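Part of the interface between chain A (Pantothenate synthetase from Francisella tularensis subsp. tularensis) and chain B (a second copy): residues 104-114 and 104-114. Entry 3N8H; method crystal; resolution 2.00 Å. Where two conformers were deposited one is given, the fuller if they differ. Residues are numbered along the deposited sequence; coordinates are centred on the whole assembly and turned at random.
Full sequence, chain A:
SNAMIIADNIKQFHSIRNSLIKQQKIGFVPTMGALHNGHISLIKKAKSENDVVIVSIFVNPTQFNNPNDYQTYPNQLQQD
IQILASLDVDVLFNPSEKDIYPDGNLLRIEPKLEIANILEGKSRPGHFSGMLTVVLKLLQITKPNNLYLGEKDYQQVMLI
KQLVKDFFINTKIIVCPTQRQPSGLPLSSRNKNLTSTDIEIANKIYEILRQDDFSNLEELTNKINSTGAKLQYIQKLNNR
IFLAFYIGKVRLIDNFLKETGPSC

Chain A 104-114: GNLLRIEPKLE
Chain B, residues 104-114: GNLLRIEPKLE

Residues 107-111 of each copy form a strand, and the two strands pair antiparallel about Ile A109 and Ile B109, whose CA atoms lie 4.7 Å apart; the N-to-C directions make 145°, a marked twist. Register follows: Leu A107 opposes Pro B111, Arg A108 opposes Glu B110, and the reverse. Phi/psi runs near -120/120 at Leu A107, -127/145 at Arg A108 and -82/125 at Ile A109. Arg A108 N donates to Glu B110 O (3.0 Å) and Glu B110 N to Arg A108 O (2.6 Å); the partner ring has Glu A110 N to Arg B108 O at 2.7 Å and Arg B108 N to Glu A110 O at 3.0 Å. Lys B112 N to Leu A106 O (2.6 Å) and Lys A112 N to Leu B106 O (2.5 Å) close the ladder. Proline has no N-H to give, and position 111 is a non-hydrogen-bonded site in this pairing, so no bond to the partner strand is missing there.

One face is apolar: Ile A109 CD1 and Ile B109 CD1, both side chains m,m, touch at 3.3 Å, and Leu A107 (m,t) sets CD2 3.8 Å from Pro B111 CB. The other face carries arginine, m at chi1, and glutamate, t then p. Arg A108 NE holds its own Asn A105 O at 2.9 Å, while Lys B112 CG covers one guanidinium face, 3.8 Å from Arg A108 CZ.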

# COMPACT_ATOMS: atom_id res chain seq x y z
N GLY A 104 -1.77 10.22 10.70
CA GLY A 104 -1.10 11.00 9.68
C GLY A 104 -0.71 10.15 8.49
O GLY A 104 -1.11 8.99 8.38
N ASN A 105 0.11 10.71 7.61
CA ASN A 105 0.51 10.03 6.39
C ASN A 105 1.81 9.27 6.59
O ASN A 105 2.85 9.68 6.09
CB ASN A 105 0.64 11.04 5.23
CG ASN A 105 0.75 10.37 3.87
OD1 ASN A 105 0.26 9.26 3.66
ND2 ASN A 105 1.37 11.05 2.92
N LEU A 106 1.74 8.15 7.30
CA LEU A 106 2.94 7.45 7.77
C LEU A 106 3.36 6.32 6.82
O LEU A 106 4.54 6.07 6.66
CB LEU A 106 2.71 6.89 9.17
CG LEU A 106 2.43 7.88 10.30
CD1 LEU A 106 2.55 7.17 11.61
CD2 LEU A 106 3.36 9.11 10.25
N LEU A 107 2.38 5.66 6.21
CA LEU A 107 2.64 4.58 5.23
C LEU A 107 2.05 4.96 3.88
O LEU A 107 0.84 5.21 3.77
CB LEU A 107 2.02 3.26 5.69
CG LEU A 107 2.51 2.69 7.02
CD1 LEU A 107 1.74 1.39 7.34
CD2 LEU A 107 4.01 2.47 7.01
N ARG A 108 2.89 5.01 2.85
CA ARG A 108 2.47 5.56 1.58
C ARG A 108 2.75 4.58 0.47
O ARG A 108 3.76 3.86 0.50
CB ARG A 108 3.24 6.85 1.27
CG ARG A 108 3.00 7.96 2.27
CD ARG A 108 4.20 8.85 2.32
NE ARG A 108 4.22 9.65 3.54
CZ ARG A 108 4.80 10.83 3.63
NH1 ARG A 108 5.40 11.35 2.57
NH2 ARG A 108 4.78 11.50 4.78
N ILE A 109 1.87 4.56 -0.52
CA ILE A 109 2.13 3.84 -1.75
C ILE A 109 3.00 4.71 -2.63
O ILE A 109 2.65 5.86 -2.92
CB ILE A 109 0.83 3.51 -2.50
CG1 ILE A 109 0.01 2.48 -1.73
CG2 ILE A 109 1.15 2.96 -3.87
CD1 ILE A 109 0.65 1.12 -1.69
N GLU A 110 4.14 4.17 -3.05
CA GLU A 110 5.13 4.90 -3.84
C GLU A 110 5.21 4.23 -5.20
O GLU A 110 5.53 3.05 -5.29
CB GLU A 110 6.49 4.77 -3.17
CG GLU A 110 7.46 5.89 -3.44
CD GLU A 110 7.07 7.19 -2.76
OE1 GLU A 110 7.15 7.28 -1.51
OE2 GLU A 110 6.67 8.13 -3.49
N PRO A 111 4.92 4.98 -6.28
CA PRO A 111 4.97 4.33 -7.58
C PRO A 111 6.38 4.42 -8.18
O PRO A 111 6.95 5.49 -8.35
CB PRO A 111 3.99 5.16 -8.43
CG PRO A 111 3.73 6.46 -7.64
CD PRO A 111 4.56 6.40 -6.38
N LYS A 112 6.96 3.27 -8.51
CA LYS A 112 8.26 3.28 -9.20
C LYS A 112 8.08 2.65 -10.58
O LYS A 112 8.26 1.44 -10.75
CB LYS A 112 9.32 2.54 -8.38
CG LYS A 112 9.77 3.32 -7.15
CD LYS A 112 10.11 4.76 -7.54
CE LYS A 112 10.39 5.61 -6.32
NZ LYS A 112 11.51 5.05 -5.54
N LEU A 113 7.66 3.48 -11.53
CA LEU A 113 7.48 3.04 -12.91
C LEU A 113 7.32 4.21 -13.85
O LEU A 113 7.04 5.33 -13.43
CB LEU A 113 6.29 2.08 -13.06
CG LEU A 113 4.97 2.13 -12.26
CD1 LEU A 113 4.67 3.44 -11.53
CD2 LEU A 113 3.79 1.72 -13.13
N GLU A 114 7.49 3.95 -15.14
CA GLU A 114 7.57 5.01 -16.14
C GLU A 114 6.36 5.94 -16.21
O GLU A 114 6.48 7.17 -16.17
CB GLU A 114 7.86 4.42 -17.52
CG GLU A 114 9.33 4.53 -17.89
CD GLU A 114 9.78 5.97 -18.03
OE1 GLU A 114 10.45 6.48 -17.10
OE2 GLU A 114 9.46 6.60 -19.06
N GLY B 104 6.90 -6.91 -11.60
CA GLY B 104 8.02 -6.38 -10.85
C GLY B 104 7.55 -5.60 -9.65
O GLY B 104 6.37 -5.63 -9.27
N ASN B 105 8.47 -4.87 -9.05
CA ASN B 105 8.21 -4.13 -7.83
C ASN B 105 7.90 -2.67 -8.18
O ASN B 105 8.73 -1.78 -7.98
CB ASN B 105 9.41 -4.26 -6.89
CG ASN B 105 9.13 -3.76 -5.49
OD1 ASN B 105 8.01 -3.90 -4.96
ND2 ASN B 105 10.15 -3.18 -4.87
N LEU B 106 6.70 -2.43 -8.69
CA LEU B 106 6.32 -1.13 -9.25
C LEU B 106 5.66 -0.21 -8.21
O LEU B 106 5.91 1.00 -8.19
CB LEU B 106 5.38 -1.33 -10.45
CG LEU B 106 5.99 -2.12 -11.62
CD1 LEU B 106 5.06 -2.11 -12.83
CD2 LEU B 106 7.40 -1.60 -11.99
N LEU B 107 4.80 -0.80 -7.38
CA LEU B 107 4.08 -0.10 -6.32
C LEU B 107 4.56 -0.59 -4.97
O LEU B 107 4.38 -1.76 -4.62
CB LEU B 107 2.57 -0.32 -6.47
CG LEU B 107 2.02 0.09 -7.84
CD1 LEU B 107 0.52 -0.17 -7.95
CD2 LEU B 107 2.34 1.57 -8.13
N ARG B 108 5.19 0.29 -4.20
CA ARG B 108 5.76 -0.12 -2.92
C ARG B 108 5.15 0.64 -1.77
O ARG B 108 4.83 1.82 -1.90
CB ARG B 108 7.25 0.19 -2.97
CG ARG B 108 7.80 -0.07 -4.35
CD ARG B 108 9.28 0.13 -4.38
NE ARG B 108 9.81 -0.20 -5.69
CZ ARG B 108 11.10 -0.15 -5.98
NH1 ARG B 108 11.96 0.22 -5.04
NH2 ARG B 108 11.53 -0.46 -7.20
N ILE B 109 4.99 -0.03 -0.63
CA ILE B 109 4.70 0.68 0.60
C ILE B 109 5.98 1.34 1.12
O ILE B 109 6.96 0.64 1.38
CB ILE B 109 4.12 -0.24 1.67
CG1 ILE B 109 2.77 -0.82 1.21
CG2 ILE B 109 3.96 0.53 2.97
CD1 ILE B 109 1.63 0.20 1.27
N GLU B 110 5.94 2.66 1.30
CA GLU B 110 7.07 3.42 1.85
C GLU B 110 6.74 3.93 3.26
O GLU B 110 5.84 4.74 3.43
CB GLU B 110 7.38 4.60 0.94
CG GLU B 110 8.73 5.25 1.20
CD GLU B 110 9.88 4.25 1.17
OE1 GLU B 110 9.87 3.34 0.31
OE2 GLU B 110 10.79 4.37 2.01
N PRO B 111 7.45 3.44 4.28
CA PRO B 111 7.21 3.90 5.65
C PRO B 111 7.90 5.23 5.93
O PRO B 111 9.10 5.39 5.72
CB PRO B 111 7.81 2.77 6.49
CG PRO B 111 8.96 2.30 5.65
CD PRO B 111 8.44 2.35 4.23
N LYS B 112 7.13 6.21 6.39
CA LYS B 112 7.69 7.50 6.75
C LYS B 112 7.33 7.79 8.19
O LYS B 112 6.35 8.50 8.47
CB LYS B 112 7.11 8.61 5.86
CG LYS B 112 8.02 9.02 4.70
CD LYS B 112 7.96 8.04 3.54
CE LYS B 112 8.60 8.62 2.28
NZ LYS B 112 10.05 8.93 2.45
N LEU B 113 8.09 7.19 9.09
CA LEU B 113 7.92 7.40 10.52
C LEU B 113 9.16 6.95 11.28
O LEU B 113 9.95 6.15 10.79
CB LEU B 113 6.67 6.70 11.07
CG LEU B 113 6.23 5.31 10.59
CD1 LEU B 113 7.34 4.51 9.98
CD2 LEU B 113 5.58 4.56 11.72
N GLU B 114 9.32 7.49 12.48
CA GLU B 114 10.55 7.30 13.26
C GLU B 114 10.94 5.84 13.44
O GLU B 114 12.09 5.47 13.22
CB GLU B 114 10.44 7.97 14.62
CG GLU B 114 11.32 9.20 14.77
CD GLU B 114 12.78 8.93 14.42
OE1 GLU B 114 13.55 8.54 15.33
OE2 GLU B 114 13.17 9.14 13.25